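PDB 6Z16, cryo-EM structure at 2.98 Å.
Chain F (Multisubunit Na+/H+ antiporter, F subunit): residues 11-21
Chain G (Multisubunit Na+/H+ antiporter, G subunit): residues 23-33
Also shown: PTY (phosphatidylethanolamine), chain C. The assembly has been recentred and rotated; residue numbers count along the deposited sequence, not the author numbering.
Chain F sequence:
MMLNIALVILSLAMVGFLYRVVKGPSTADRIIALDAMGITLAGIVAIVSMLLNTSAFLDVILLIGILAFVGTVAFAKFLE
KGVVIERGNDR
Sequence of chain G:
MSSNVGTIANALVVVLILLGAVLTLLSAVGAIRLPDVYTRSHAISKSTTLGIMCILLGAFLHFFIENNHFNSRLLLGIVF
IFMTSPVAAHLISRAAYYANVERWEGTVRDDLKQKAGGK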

# COMPACT_ATOMS: atom_id res chain seq x y z
N SER F 11 -36.79 12.34 -22.91
CA SER F 11 -37.19 12.15 -24.30
C SER F 11 -37.61 13.47 -24.93
O SER F 11 -37.22 13.77 -26.07
N LEU F 12 -38.37 14.29 -24.20
CA LEU F 12 -38.72 15.61 -24.70
C LEU F 12 -37.50 16.53 -24.78
O LEU F 12 -37.43 17.38 -25.68
N ALA F 13 -36.52 16.34 -23.89
CA ALA F 13 -35.28 17.09 -23.99
C ALA F 13 -34.49 16.72 -25.24
O ALA F 13 -33.93 17.59 -25.91
N MET F 14 -34.45 15.42 -25.57
CA MET F 14 -33.79 14.97 -26.78
C MET F 14 -34.51 15.46 -28.03
O MET F 14 -33.86 15.79 -29.03
N VAL F 15 -35.84 15.55 -27.98
CA VAL F 15 -36.59 16.17 -29.07
C VAL F 15 -36.24 17.65 -29.21
O VAL F 15 -36.13 18.18 -30.32
N GLY F 16 -36.01 18.34 -28.08
CA GLY F 16 -35.60 19.74 -28.15
C GLY F 16 -34.21 19.94 -28.75
O GLY F 16 -34.00 20.84 -29.57
N PHE F 17 -33.26 19.09 -28.36
CA PHE F 17 -31.93 19.15 -28.98
C PHE F 17 -31.99 18.74 -30.44
O PHE F 17 -31.19 19.22 -31.25
N LEU F 18 -32.95 17.89 -30.81
CA LEU F 18 -33.12 17.55 -32.22
C LEU F 18 -33.70 18.72 -33.00
O LEU F 18 -33.37 18.91 -34.17
N TYR F 19 -34.58 19.50 -32.37
CA TYR F 19 -35.06 20.71 -33.02
C TYR F 19 -33.94 21.71 -33.23
O TYR F 19 -33.91 22.43 -34.23
N ARG F 20 -32.99 21.76 -32.30
CA ARG F 20 -31.85 22.64 -32.53
C ARG F 20 -30.86 22.05 -33.54
O ARG F 20 -30.17 22.81 -34.22
N VAL F 21 -30.79 20.73 -33.69
CA VAL F 21 -29.88 20.20 -34.70
C VAL F 21 -30.48 20.29 -36.11
O VAL F 21 -29.73 20.34 -37.09
N LEU G 23 -33.47 19.27 -15.00
CA LEU G 23 -32.38 20.18 -15.35
C LEU G 23 -31.87 19.92 -16.77
O LEU G 23 -31.45 20.86 -17.46
N THR G 24 -31.97 18.67 -17.24
CA THR G 24 -31.67 18.39 -18.64
C THR G 24 -32.71 19.01 -19.57
O THR G 24 -32.37 19.55 -20.64
N LEU G 25 -33.99 18.95 -19.18
CA LEU G 25 -35.04 19.61 -19.97
C LEU G 25 -34.87 21.12 -19.98
O LEU G 25 -35.19 21.78 -20.98
N LEU G 26 -34.37 21.68 -18.89
CA LEU G 26 -34.03 23.10 -18.85
C LEU G 26 -32.89 23.42 -19.80
O LEU G 26 -32.90 24.47 -20.45
N SER G 27 -31.91 22.52 -19.90
CA SER G 27 -30.86 22.67 -20.91
C SER G 27 -31.43 22.65 -22.32
O SER G 27 -30.97 23.39 -23.20
N ALA G 28 -32.45 21.82 -22.55
CA ALA G 28 -33.04 21.73 -23.89
C ALA G 28 -33.84 22.98 -24.24
O ALA G 28 -33.74 23.49 -25.37
N VAL G 29 -34.64 23.50 -23.31
CA VAL G 29 -35.39 24.72 -23.60
C VAL G 29 -34.48 25.93 -23.67
O VAL G 29 -34.79 26.90 -24.38
N GLY G 30 -33.32 25.90 -23.00
CA GLY G 30 -32.32 26.92 -23.22
C GLY G 30 -31.62 26.78 -24.55
O GLY G 30 -31.16 27.78 -25.12
N ALA G 31 -31.50 25.56 -25.06
CA ALA G 31 -30.97 25.36 -26.40
C ALA G 31 -31.92 25.91 -27.46
O ALA G 31 -31.49 26.47 -28.47
N ILE G 32 -33.22 25.76 -27.23
CA ILE G 32 -34.22 26.26 -28.17
C ILE G 32 -34.30 27.79 -28.12
O ILE G 32 -34.22 28.46 -29.15
N ARG G 33 -34.42 28.35 -26.92
CA ARG G 33 -34.85 29.74 -26.77
C ARG G 33 -33.73 30.77 -26.89
O ARG G 33 -34.03 31.94 -27.15

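The two helices run in nearly the same direction, their axes 21° apart and 8.4 Å from each other at closest approach, and they bury 520 Å² between them. Small residues permit this spacing. A13(F) and A28(G) both point toward the opposing helix, and their CB atoms lie 3.9 Å apart; the CA atoms of A13(F) and L25(G) come within 4.8 Å. G16(F) continues the close seam: an ideal CB on it would fall 3.3 Å from A28(G) CB and 3.4 Å from I32(G) CD1, so its bare CA leaves room for that methyl, with G16(F) CA 3.8 Å from I32(G) CD1.

F17(F) starts out sideways, but chi1 of -65° (m) and chi2 of -64° bring its ring into a hole formed by T24(G), S27(G), A28(G) and A31(G). A28(G) CA lies over one ring face, 4.1 Å from the centroid of F17(F) and 27° off the normal, a CH-pi contact. S27(G) OG approaches the ring edge, 3.5 Å from F17(F) CZ, while F17(F) CE1 reaches A31(G) CB at 3.8 Å.

L25(G), with chi1 t and chi2 p, also leaves its backbone sideways, yet its CD1 comes 4.2 Å from A13(F) CB and equally 4.2 Å from L12(F) CB. I32(G), m at chi1 and t at chi2, sends CD1 to the glycine and sets CG1 4.2 Å from CD2 of Y19(F), whose chi1 is t.

The polar contacts come from R20(F). Its t, p, p conformation curls the chain so that NE donates to A31(G) O at 3.1 Å and NH1 to I32(G) O at 3.0 Å; angles of 131° and 128° make both hydrogen bonds weak. Away from this seam, phosphatidylethanolamine packs against chain F, its C27 4.0 Å from M14(F) SD and its C38 3.7 Å from L18(F) CD1.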

# COMPACT_ATOMS: atom_id res chain seq x y z
CB SER F 11 -38.32 11.13 -24.37
OG SER F 11 -37.90 9.88 -23.85
CB LEU F 12 -39.80 16.24 -23.81
CG LEU F 12 -41.14 15.49 -23.77
CD1 LEU F 12 -42.07 16.13 -22.77
CD2 LEU F 12 -41.78 15.42 -25.14
CB ALA F 13 -34.44 16.88 -22.74
CB MET F 14 -33.68 13.45 -26.78
CG MET F 14 -32.95 12.86 -27.96
SD MET F 14 -32.75 11.08 -27.84
CE MET F 14 -31.45 11.00 -26.61
CB VAL F 15 -38.10 15.94 -28.86
CG1 VAL F 15 -38.95 16.73 -29.84
CG2 VAL F 15 -38.42 14.46 -29.03
CB PHE F 17 -30.91 18.28 -28.23
CG PHE F 17 -30.61 18.74 -26.83
CD1 PHE F 17 -30.02 19.97 -26.61
CD2 PHE F 17 -30.84 17.91 -25.75
CE1 PHE F 17 -29.74 20.40 -25.33
CE2 PHE F 17 -30.55 18.33 -24.47
CZ PHE F 17 -30.00 19.57 -24.26
CB LEU F 18 -34.00 16.31 -32.33
CG LEU F 18 -34.10 15.54 -33.65
CD1 LEU F 18 -34.27 14.08 -33.31
CD2 LEU F 18 -35.26 16.00 -34.50
CB TYR F 19 -36.20 21.36 -32.23
CG TYR F 19 -36.68 22.64 -32.87
CD1 TYR F 19 -37.43 22.61 -34.03
CD2 TYR F 19 -36.35 23.88 -32.33
CE1 TYR F 19 -37.85 23.78 -34.63
CE2 TYR F 19 -36.76 25.05 -32.93
CZ TYR F 19 -37.51 24.99 -34.08
OH TYR F 19 -37.94 26.16 -34.68
CB ARG F 20 -31.19 22.99 -31.20
CG ARG F 20 -30.00 23.94 -31.25
CD ARG F 20 -30.31 25.20 -32.03
NE ARG F 20 -31.49 25.91 -31.55
CZ ARG F 20 -32.08 26.89 -32.21
NH1 ARG F 20 -33.15 27.48 -31.72
NH2 ARG F 20 -31.58 27.28 -33.37
CB VAL F 21 -29.42 18.76 -34.37
CG1 VAL F 21 -30.44 17.72 -34.76
CG2 VAL F 21 -28.09 18.44 -35.03
CB LEU G 23 -31.30 20.03 -14.29
CG LEU G 23 -30.18 21.02 -14.10
CD1 LEU G 23 -30.79 22.37 -13.84
CD2 LEU G 23 -29.44 20.56 -12.88
CB THR G 24 -31.58 16.88 -18.86
OG1 THR G 24 -30.66 16.33 -17.90
CG2 THR G 24 -31.06 16.57 -20.24
CB LEU G 25 -36.41 19.24 -19.43
CG LEU G 25 -37.66 19.73 -20.17
CD1 LEU G 25 -37.72 19.18 -21.58
CD2 LEU G 25 -38.90 19.34 -19.39
CB LEU G 26 -33.68 23.50 -17.43
CG LEU G 26 -33.24 24.94 -17.19
CD1 LEU G 26 -34.34 25.93 -17.53
CD2 LEU G 26 -32.84 25.04 -15.75
CB SER G 27 -29.81 21.57 -20.75
OG SER G 27 -28.83 21.66 -21.76
CB ALA G 28 -33.93 20.50 -23.97
CB VAL G 29 -36.55 24.93 -22.61
CG1 VAL G 29 -37.51 23.76 -22.65
CG2 VAL G 29 -36.06 25.16 -21.21
CB ALA G 31 -30.70 23.88 -26.65
CB ILE G 32 -35.59 25.61 -27.91
CG1 ILE G 32 -35.54 24.13 -28.24
CG2 ILE G 32 -36.67 26.30 -28.71
CD1 ILE G 32 -36.75 23.37 -27.79
CB ARG G 33 -35.56 29.92 -25.44
CG ARG G 33 -36.92 29.28 -25.40
CD ARG G 33 -37.54 29.37 -24.03
NE ARG G 33 -37.62 30.75 -23.56
CZ ARG G 33 -38.58 31.61 -23.88
NH1 ARG G 33 -39.56 31.25 -24.69
NH2 ARG G 33 -38.56 32.84 -23.39
C1 PTY C . -27.05 18.54 -40.44
C2 PTY C . -23.43 23.28 -44.26
C3 PTY C . -24.48 22.77 -43.24
O4 PTY C . -28.31 17.99 -40.89
C5 PTY C . -26.81 19.15 -42.88
C6 PTY C . -26.28 19.30 -41.48
O7 PTY C . -24.94 18.72 -41.45
C8 PTY C . -24.06 19.22 -40.56
O10 PTY C . -24.26 20.19 -39.89
C11 PTY C . -22.81 18.39 -40.54
C12 PTY C . -21.93 18.62 -39.33
C13 PTY C . -22.54 18.15 -38.03
C14 PTY C . -22.80 16.65 -37.98
C15 PTY C . -21.57 15.80 -38.17
C16 PTY C . -21.85 14.31 -38.04
C17 PTY C . -22.32 13.89 -36.67
C18 PTY C . -23.05 12.56 -36.63
C19 PTY C . -23.86 12.40 -35.37
C20 PTY C . -24.80 11.21 -35.35
C21 PTY C . -25.79 11.27 -34.20
C22 PTY C . -25.14 11.59 -32.86
C23 PTY C . -26.12 11.68 -31.71
C24 PTY C . -26.98 10.45 -31.55
C25 PTY C . -28.00 10.55 -30.44
C26 PTY C . -29.05 9.45 -30.46
C27 PTY C . -30.43 9.93 -30.88
C28 PTY C . -30.54 10.38 -32.31
C29 PTY C . -31.76 11.22 -32.57
C30 PTY C . -29.40 18.70 -40.63
C31 PTY C . -30.60 17.81 -40.51
O30 PTY C . -29.41 19.89 -40.47
C32 PTY C . -30.38 16.75 -39.45
C33 PTY C . -31.51 15.75 -39.37
C34 PTY C . -31.32 14.66 -38.33
C35 PTY C . -32.48 13.69 -38.29
C36 PTY C . -32.45 12.71 -37.13
C37 PTY C . -33.77 11.98 -36.94
C38 PTY C . -33.87 11.22 -35.63
C39 PTY C . -35.28 10.78 -35.30
C40 PTY C . -35.46 10.30 -33.87
C41 PTY C . -34.61 9.09 -33.51
C42 PTY C . -34.56 8.81 -32.02
C43 PTY C . -33.53 7.78 -31.62
C44 PTY C . -33.33 7.69 -30.12
P1 PTY C . -26.44 21.37 -44.39
O11 PTY C . -24.99 21.51 -43.76
O12 PTY C . -27.09 22.75 -44.35
O13 PTY C . -26.39 20.75 -45.73
O14 PTY C . -27.25 20.44 -43.34
N1 PTY C . -22.74 24.44 -43.70